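Side-chain contacts in pantothenate kinase (Coxiella burnetii, PDB 3TQC), which catalyses the ATP-dependent phosphorylation of (R)-pantothenate to 4'-phosphopantothenate, the first step of coenzyme A biosynthesis: residues D39-K42 against L43-Q46; L134-N137 against A138-E141; Q220-V223 against S224-F227; L305-A308 against A309-I313. One frame throughout, in Å; residues are numbered along the deposited sequence.

Contact 1: residues D39-K42 against L43-Q46; sequences DLDK and LQGQ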
# COMPACT_ATOMS: atom_id res chain seq x y z
N ASP B 39 29.64 12.75 7.13
CA ASP B 39 28.29 12.78 7.73
C ASP B 39 28.09 14.11 8.44
O ASP B 39 27.09 14.78 8.22
CB ASP B 39 28.07 11.70 8.80
CG ASP B 39 27.96 10.31 8.25
OD1 ASP B 39 27.56 10.13 7.08
OD2 ASP B 39 28.25 9.38 9.03
N LEU B 40 29.04 14.42 9.32
CA LEU B 40 29.00 15.65 10.13
C LEU B 40 28.80 16.88 9.25
O LEU B 40 27.96 17.73 9.54
CB LEU B 40 30.27 15.79 11.00
CG LEU B 40 30.21 15.20 12.42
CD1 LEU B 40 29.88 13.74 12.43
CD2 LEU B 40 31.51 15.43 13.16
N ASP B 41 29.58 16.97 8.17
CA ASP B 41 29.43 18.04 7.19
C ASP B 41 28.01 18.10 6.59
O ASP B 41 27.39 19.17 6.57
CB ASP B 41 30.49 17.90 6.08
CG ASP B 41 30.22 18.82 4.90
OD1 ASP B 41 29.34 18.49 4.06
OD2 ASP B 41 30.90 19.85 4.80
N LYS B 42 27.50 16.97 6.10
CA LYS B 42 26.15 16.91 5.50
C LYS B 42 25.02 17.23 6.49
O LYS B 42 23.99 17.75 6.11
CB LYS B 42 25.88 15.55 4.86
CG LYS B 42 26.72 15.28 3.64
CD LYS B 42 26.18 14.16 2.78
CE LYS B 42 27.16 13.84 1.65
NZ LYS B 42 26.70 12.66 0.89
N LEU B 43 25.25 16.91 7.76
CA LEU B 43 24.29 17.14 8.84
C LEU B 43 24.32 18.55 9.42
O LEU B 43 23.48 18.87 10.27
CB LEU B 43 24.51 16.12 9.96
CG LEU B 43 24.13 14.69 9.58
CD1 LEU B 43 24.86 13.68 10.43
CD2 LEU B 43 22.62 14.51 9.69
N GLN B 44 25.27 19.39 8.99
CA GLN B 44 25.37 20.78 9.47
C GLN B 44 24.01 21.48 9.52
O GLN B 44 23.26 21.47 8.54
CB GLN B 44 26.29 21.62 8.58
CG GLN B 44 27.74 21.54 8.94
CD GLN B 44 28.60 22.28 7.95
OE1 GLN B 44 29.24 23.28 8.28
NE2 GLN B 44 28.62 21.80 6.71
N GLY B 45 23.72 22.10 10.67
CA GLY B 45 22.44 22.77 10.91
C GLY B 45 21.42 21.85 11.56
O GLY B 45 20.49 22.31 12.23
N GLN B 46 21.61 20.55 11.36
CA GLN B 46 20.69 19.53 11.84
C GLN B 46 21.23 18.87 13.11
O GLN B 46 20.48 18.58 14.03
CB GLN B 46 20.48 18.50 10.72
CG GLN B 46 19.05 18.24 10.38
CD GLN B 46 18.33 19.49 9.91
OE1 GLN B 46 18.85 20.27 9.11
NE2 GLN B 46 17.12 19.70 10.42
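L43 folds back against D39 where helix 37-42 ends, and Q44 does the same to D41: together they form the C-terminal turn of a short helix running into the loop that leads to helix 47-50. The close-packed half belongs to L43. Its amide gives an i to i+4 bond at the end of the helix, L43 N to D39 O at 2.9 Å. From the same residue the side chain lies against the acceptor, with L43 CD1 3.3 Å from D39 O and 4.1 Å from D39 CB. CG stands anti to the carbonyl carbon of L43 (chi1 -70°), which sets the branched end against D39 O. Outside the turn this half is closed by helix 105-116, where A114 meets both L43 and K42. The carboxylate of D39 points elsewhere, to a salt bridge with R118 and the amide of T36, while the ammonium of K42 reaches S117.

The other half, D41 and Q44, is exposed to solvent and held by polar contacts. Here the extended chain of Q44 runs past D41 O, so that backbone and side chain of one residue grip one carbonyl: Q44 N approaches D41 O at 3.2 Å from well above the carbonyl plane. The carboxamide and the D41 carboxylate are twisted 46° apart, and D41 OD2 stays 3.6 Å from Q44 NE2. The shorter bond instead runs from Q44 NE2 to D41 O, 2.9 Å long with an N-H...O angle of 160°, its acceptor lying close to the amide plane of Q44.

Contact 2: residues L134-N137 against A138-E141; sequences LYSN and AKLE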
# COMPACT_ATOMS: atom_id res chain seq x y z
N LEU B 134 0.49 21.99 -2.07
CA LEU B 134 -0.62 22.78 -1.57
C LEU B 134 -1.08 23.71 -2.67
O LEU B 134 -0.26 24.16 -3.47
CB LEU B 134 -0.20 23.61 -0.36
CG LEU B 134 0.01 22.83 0.94
CD1 LEU B 134 0.71 23.70 1.99
CD2 LEU B 134 -1.34 22.31 1.46
N TYR B 135 -2.38 23.99 -2.71
CA TYR B 135 -2.90 25.05 -3.56
C TYR B 135 -2.39 26.39 -3.01
O TYR B 135 -2.19 26.53 -1.81
CB TYR B 135 -4.44 25.06 -3.58
CG TYR B 135 -5.10 23.87 -4.29
CD1 TYR B 135 -4.86 23.61 -5.64
CD2 TYR B 135 -5.99 23.04 -3.61
CE1 TYR B 135 -5.47 22.54 -6.28
CE2 TYR B 135 -6.61 21.96 -4.25
CZ TYR B 135 -6.35 21.72 -5.59
OH TYR B 135 -6.97 20.66 -6.21
N SER B 136 -2.18 27.35 -3.89
CA SER B 136 -1.78 28.68 -3.48
C SER B 136 -2.83 29.30 -2.56
O SER B 136 -3.99 28.87 -2.55
CB SER B 136 -1.63 29.58 -4.69
OG SER B 136 -2.86 29.67 -5.36
N ASN B 137 -2.42 30.31 -1.81
CA ASN B 137 -3.35 31.02 -0.93
C ASN B 137 -4.54 31.58 -1.71
O ASN B 137 -5.67 31.48 -1.26
CB ASN B 137 -2.64 32.14 -0.15
CG ASN B 137 -1.75 31.61 0.97
OD1 ASN B 137 -1.80 30.44 1.33
ND2 ASN B 137 -0.93 32.49 1.52
N ALA B 138 -4.27 32.15 -2.88
CA ALA B 138 -5.33 32.72 -3.71
C ALA B 138 -6.39 31.67 -4.07
O ALA B 138 -7.59 31.94 -3.99
CB ALA B 138 -4.74 33.35 -4.96
N LYS B 139 -5.96 30.47 -4.46
CA LYS B 139 -6.90 29.38 -4.76
C LYS B 139 -7.64 28.92 -3.52
O LYS B 139 -8.84 28.67 -3.56
CB LYS B 139 -6.21 28.16 -5.39
CG LYS B 139 -5.86 28.31 -6.86
CD LYS B 139 -5.30 26.98 -7.38
CE LYS B 139 -4.42 27.13 -8.62
NZ LYS B 139 -3.63 25.86 -8.88
N LEU B 140 -6.91 28.79 -2.41
CA LEU B 140 -7.51 28.38 -1.15
C LEU B 140 -8.54 29.39 -0.68
O LEU B 140 -9.56 29.01 -0.12
CB LEU B 140 -6.45 28.18 -0.05
CG LEU B 140 -5.45 27.03 -0.21
CD1 LEU B 140 -4.33 27.21 0.80
CD2 LEU B 140 -6.12 25.68 -0.04
N GLU B 141 -8.27 30.67 -0.91
CA GLU B 141 -9.18 31.73 -0.47
C GLU B 141 -10.50 31.69 -1.22
O GLU B 141 -11.56 31.84 -0.62
CB GLU B 141 -8.53 33.11 -0.62
CG GLU B 141 -7.55 33.40 0.49
CD GLU B 141 -6.72 34.65 0.28
OE1 GLU B 141 -7.26 35.64 -0.29
OE2 GLU B 141 -5.54 34.64 0.70
O HOH W 1 -2.13 26.77 -6.69
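This is a local contact at the start of a helix: Y135 and S136 come in from the loop after strand 125-129 and meet K139 and L140 in the first turn of helix 137-142, on the outer part of the kinase fold. Y135 lies across K139 at about a right angle, its CD1 3.8 Å from K139 CD. The CD2 methyl of L140 sits at the edge of the same ring and packs 4.0 Å from Y135 CB, while L140 CD1 rests on the carbonyl of Y135. S136 is the N-cap. With OG held between its own backbone N and carbonyl carbon (chi1 61°), the hydroxyl faces back into the turn and accepts a weak but fairly straight capping bond from K139 N at 3.3 Å. The first i to i+4 bond follows, L140 N to S136 O at 2.9 Å. K139, extended beyond CG, runs past S136 OG and the Y135 ring, and one water bridges its ammonium to the loop, accepting from K139 NZ at 2.8 Å and from S136 N at 2.9 Å. The buried amide group of N137 is turned outward from the helix, where OD1 accepts from K149 NZ and ND2 donates to the carbonyl of Y184.

Contact 3: residues Q220-V223 against S224-F227; sequences QVFV and SDFF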
# COMPACT_ATOMS: atom_id res chain seq x y z
N GLN B 220 -8.64 5.10 -8.94
CA GLN B 220 -8.11 5.47 -7.64
C GLN B 220 -6.72 4.88 -7.44
O GLN B 220 -6.53 3.67 -7.49
CB GLN B 220 -9.04 4.99 -6.51
CG GLN B 220 -10.44 5.66 -6.46
CD GLN B 220 -10.39 7.19 -6.31
OE1 GLN B 220 -9.66 7.72 -5.47
NE2 GLN B 220 -11.17 7.88 -7.13
N VAL B 221 -5.77 5.78 -7.22
CA VAL B 221 -4.44 5.45 -6.74
C VAL B 221 -4.14 6.38 -5.57
O VAL B 221 -4.59 7.52 -5.53
CB VAL B 221 -3.35 5.63 -7.84
CG1 VAL B 221 -3.49 6.98 -8.53
CG2 VAL B 221 -1.97 5.51 -7.24
N PHE B 222 -3.38 5.87 -4.62
CA PHE B 222 -2.97 6.61 -3.45
C PHE B 222 -1.49 6.93 -3.54
O PHE B 222 -0.76 6.26 -4.27
CB PHE B 222 -3.20 5.76 -2.20
CG PHE B 222 -4.53 5.10 -2.17
CD1 PHE B 222 -5.67 5.78 -2.57
CD2 PHE B 222 -4.67 3.80 -1.72
CE1 PHE B 222 -6.89 5.18 -2.54
CE2 PHE B 222 -5.91 3.21 -1.68
CZ PHE B 222 -7.02 3.90 -2.09
N VAL B 223 -1.07 7.95 -2.81
CA VAL B 223 0.35 8.30 -2.71
C VAL B 223 1.16 7.06 -2.33
O VAL B 223 2.23 6.82 -2.89
CB VAL B 223 0.59 9.43 -1.68
CG1 VAL B 223 2.07 9.62 -1.42
CG2 VAL B 223 -0.07 10.73 -2.15
N SER B 224 0.64 6.28 -1.39
CA SER B 224 1.31 5.06 -0.95
C SER B 224 1.56 4.04 -2.07
O SER B 224 2.46 3.19 -1.96
CB SER B 224 0.52 4.40 0.18
OG SER B 224 -0.69 3.86 -0.30
N ASP B 225 0.81 4.12 -3.16
CA ASP B 225 1.07 3.24 -4.28
C ASP B 225 2.34 3.61 -5.04
O ASP B 225 2.82 2.83 -5.87
CB ASP B 225 -0.13 3.17 -5.22
CG ASP B 225 -1.37 2.61 -4.52
OD1 ASP B 225 -2.44 3.23 -4.60
OD2 ASP B 225 -1.27 1.55 -3.89
N PHE B 226 2.93 4.77 -4.72
CA PHE B 226 4.17 5.21 -5.34
C PHE B 226 5.36 5.21 -4.42
O PHE B 226 6.46 5.62 -4.81
CB PHE B 226 3.98 6.58 -5.95
CG PHE B 226 3.04 6.58 -7.07
CD1 PHE B 226 1.77 7.06 -6.92
CD2 PHE B 226 3.41 6.03 -8.28
CE1 PHE B 226 0.88 7.04 -7.97
CE2 PHE B 226 2.54 6.00 -9.33
CZ PHE B 226 1.26 6.51 -9.18
N PHE B 227 5.18 4.72 -3.21
CA PHE B 227 6.33 4.56 -2.34
C PHE B 227 6.48 3.14 -1.83
O PHE B 227 5.57 2.33 -1.92
CB PHE B 227 6.39 5.64 -1.23
CG PHE B 227 5.28 5.61 -0.22
CD1 PHE B 227 5.01 4.47 0.53
CD2 PHE B 227 4.56 6.76 0.05
CE1 PHE B 227 4.00 4.47 1.53
CE2 PHE B 227 3.55 6.77 1.03
CZ PHE B 227 3.28 5.63 1.77
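With its chi1 at -62°, D225 has CG anti to its own carbonyl carbon, which swings the carboxylate back over the preceding chain to the amide of F222; V221 sends CG2 anti to the backbone N, toward F226. OD1 of D225 is met on its anti side by F222 N, 2.8 Å away and almost straight at 170°. In return D225 N donates to F222 O at 2.9 Å, so backbone and side chain of the aspartate close a reciprocal pair with F222 in a short 3-10 segment. The F222 ring and the D225 carboxylate cross obliquely, their planes 24° apart. The next bond, F226 N to V223 O at 2.8 Å, continues the i to i+3 pattern. Both backbone amides, of D225 and F226, approach their carbonyls from above the plane.

Apolar groups close the flanks. V221 CG2 presses on the F226 ring, 3.3 Å from CE1, the two side chains crossing near a right angle. F227 turns back to bring CE2 4.0 Å from V223 CG1, and V223 also packs on L160 and L164 of helix 157-168.

This turn, which leads into strand 229-234, lies at the subunit interface: OD1 of D225 also makes a salt bridge with R300 of the second subunit, while S224 OG bonds R300 of its own chain. One carboxylate oxygen thus serves both the turn and the dimer, and the neighbouring guanidinium would be expected to favour the charged form of D225.

Contact 4: residues L305-A308 against A309-I313; sequences LEKA and ADHSI. With ADP (adenosine-5'-diphosphate), chain D.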
# COMPACT_ATOMS: atom_id res chain seq x y z
N LEU B 305 8.09 5.94 14.53
CA LEU B 305 9.04 6.49 15.48
C LEU B 305 8.21 7.26 16.47
O LEU B 305 7.45 8.15 16.09
CB LEU B 305 10.01 7.44 14.81
CG LEU B 305 10.91 6.89 13.72
CD1 LEU B 305 11.69 8.06 13.09
CD2 LEU B 305 11.84 5.87 14.31
N GLU B 306 8.32 6.89 17.73
CA GLU B 306 7.54 7.50 18.78
C GLU B 306 8.48 8.38 19.62
O GLU B 306 9.45 7.91 20.19
CB GLU B 306 6.87 6.41 19.63
CG GLU B 306 5.88 6.93 20.65
CD GLU B 306 5.23 5.82 21.48
OE1 GLU B 306 4.52 4.96 20.90
OE2 GLU B 306 5.42 5.82 22.71
N LYS B 307 8.17 9.68 19.66
CA LYS B 307 9.00 10.66 20.32
C LYS B 307 8.51 10.98 21.72
O LYS B 307 7.31 11.07 21.95
CB LYS B 307 9.04 11.95 19.48
CG LYS B 307 9.90 11.82 18.24
CD LYS B 307 9.69 12.96 17.26
CE LYS B 307 10.44 14.19 17.62
NZ LYS B 307 10.40 15.17 16.50
N ALA B 308 9.44 11.13 22.66
CA ALA B 308 9.15 11.75 23.96
C ALA B 308 9.15 13.27 23.79
O ALA B 308 9.53 13.77 22.74
CB ALA B 308 10.18 11.33 24.99
N ALA B 309 8.72 13.99 24.83
CA ALA B 309 8.56 15.45 24.77
C ALA B 309 9.85 16.22 24.45
O ALA B 309 9.80 17.35 23.97
CB ALA B 309 7.95 15.98 26.10
N ASP B 310 11.00 15.61 24.73
CA ASP B 310 12.27 16.24 24.39
C ASP B 310 12.73 15.89 22.97
O ASP B 310 13.85 16.18 22.61
CB ASP B 310 13.33 15.83 25.42
CG ASP B 310 13.67 14.34 25.36
OD1 ASP B 310 13.13 13.65 24.47
OD2 ASP B 310 14.47 13.87 26.20
N HIS B 311 11.85 15.26 22.19
CA HIS B 311 12.12 14.81 20.81
C HIS B 311 12.87 13.48 20.66
O HIS B 311 12.95 12.94 19.56
CB HIS B 311 12.85 15.87 19.98
CG HIS B 311 12.00 17.04 19.63
ND1 HIS B 311 11.25 17.09 18.49
CD2 HIS B 311 11.81 18.23 20.27
CE1 HIS B 311 10.62 18.25 18.43
NE2 HIS B 311 10.94 18.96 19.50
N SER B 312 13.42 12.97 21.75
CA SER B 312 14.17 11.73 21.69
C SER B 312 13.23 10.59 21.33
O SER B 312 12.07 10.59 21.74
CB SER B 312 14.93 11.48 23.01
OG SER B 312 14.04 11.32 24.09
N ILE B 313 13.70 9.67 20.49
CA ILE B 313 12.91 8.53 20.12
C ILE B 313 12.91 7.57 21.29
O ILE B 313 13.98 7.20 21.78
CB ILE B 313 13.45 7.83 18.87
CG1 ILE B 313 13.40 8.77 17.67
CG2 ILE B 313 12.63 6.57 18.55
CD1 ILE B 313 12.04 9.38 17.46
PB ADP D . 7.40 19.12 10.65
O1B ADP D . 8.33 19.09 9.48
O2B ADP D . 6.74 17.80 10.93
O3B ADP D . 6.42 20.28 10.66
PA ADP D . 9.78 20.00 11.92
O1A ADP D . 10.65 18.93 11.32
O2A ADP D . 9.76 21.39 11.36
O3A ADP D . 8.27 19.46 11.96
O5' ADP D . 10.13 20.13 13.46
C5' ADP D . 9.21 20.70 14.37
C4' ADP D . 9.97 21.42 15.47
O4' ADP D . 10.61 20.48 16.33
C3' ADP D . 11.08 22.30 14.92
O3' ADP D . 11.17 23.47 15.74
C2' ADP D . 12.33 21.46 15.02
O2' ADP D . 13.47 22.26 15.27
C1' ADP D . 12.03 20.56 16.19
N9 ADP D . 12.56 19.18 16.05
C8 ADP D . 12.17 18.29 15.13
N7 ADP D . 12.81 17.12 15.29
C5 ADP D . 13.63 17.27 16.33
C6 ADP D . 14.57 16.39 17.02
N6 ADP D . 14.75 15.13 16.56
N1 ADP D . 15.23 16.90 18.08
C2 ADP D . 15.05 18.17 18.51
N3 ADP D . 14.18 19.02 17.92
C4 ADP D . 13.46 18.62 16.84
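The chain leaves strand 303-307 through a type I turn, A308 to H311, closed by H311 N to A308 O, and comes back antiparallel with K307 and I313 as a non-hydrogen-bonded pair; A308 N to S312 O, 2.8 Å, ties the two arms together. On the side of the sheet carrying K307 and I313, the CD1 methyl of I313 packs against both L305 CB, 3.9 Å away, and K307 CG, a tight 3.3 Å. Beyond CG the lysine bends at chi3 (81°), which carries its ammonium up to the imidazole of H311: NZ donates to ND1 at 2.9 Å, nearly in the ring plane. The same NZ is bonded to the carbonyl of V103 and lies 3.3 Å from ADP N7. Held at its edge by K307, H311 lays one ring face on the adenine, with ADP C4 3.1 Å above the ring plane, and also stacks with W243. Across the turn D310 OD1 accepts from S312 N at 2.8 Å, forming an Asx turn. The result is a beta hairpin that supplies K307 and H311 to the adenine part of the ADP pocket, beside the Walker A P-loop of this P-loop kinase.

Overall arrangement
All four contacts are local and partly buried, each within one continuous stretch of chain, and none touches another. Contact 3 has no exposed residue among those touching, while contacts 1 and 2 carry the most exposed chains. Contacts 1 and 2 mark opposite kinds of helix end, a C-terminal turn and an N-cap, away from the annotated sites. Contacts 3 and 4 adjoin central-sheet strands, 229-234 and 303-307 with 313-319, on opposite sides of the chain's centre. Contact 3 is rich in aromatic rings and directs its charge to the second subunit; contact 4 turns lysine and histidine toward ADP. Contact 1 comes within about 10 Å of that hairpin (nearest atoms), but D39 and K42 find R118 and S117 just after helix 105-116.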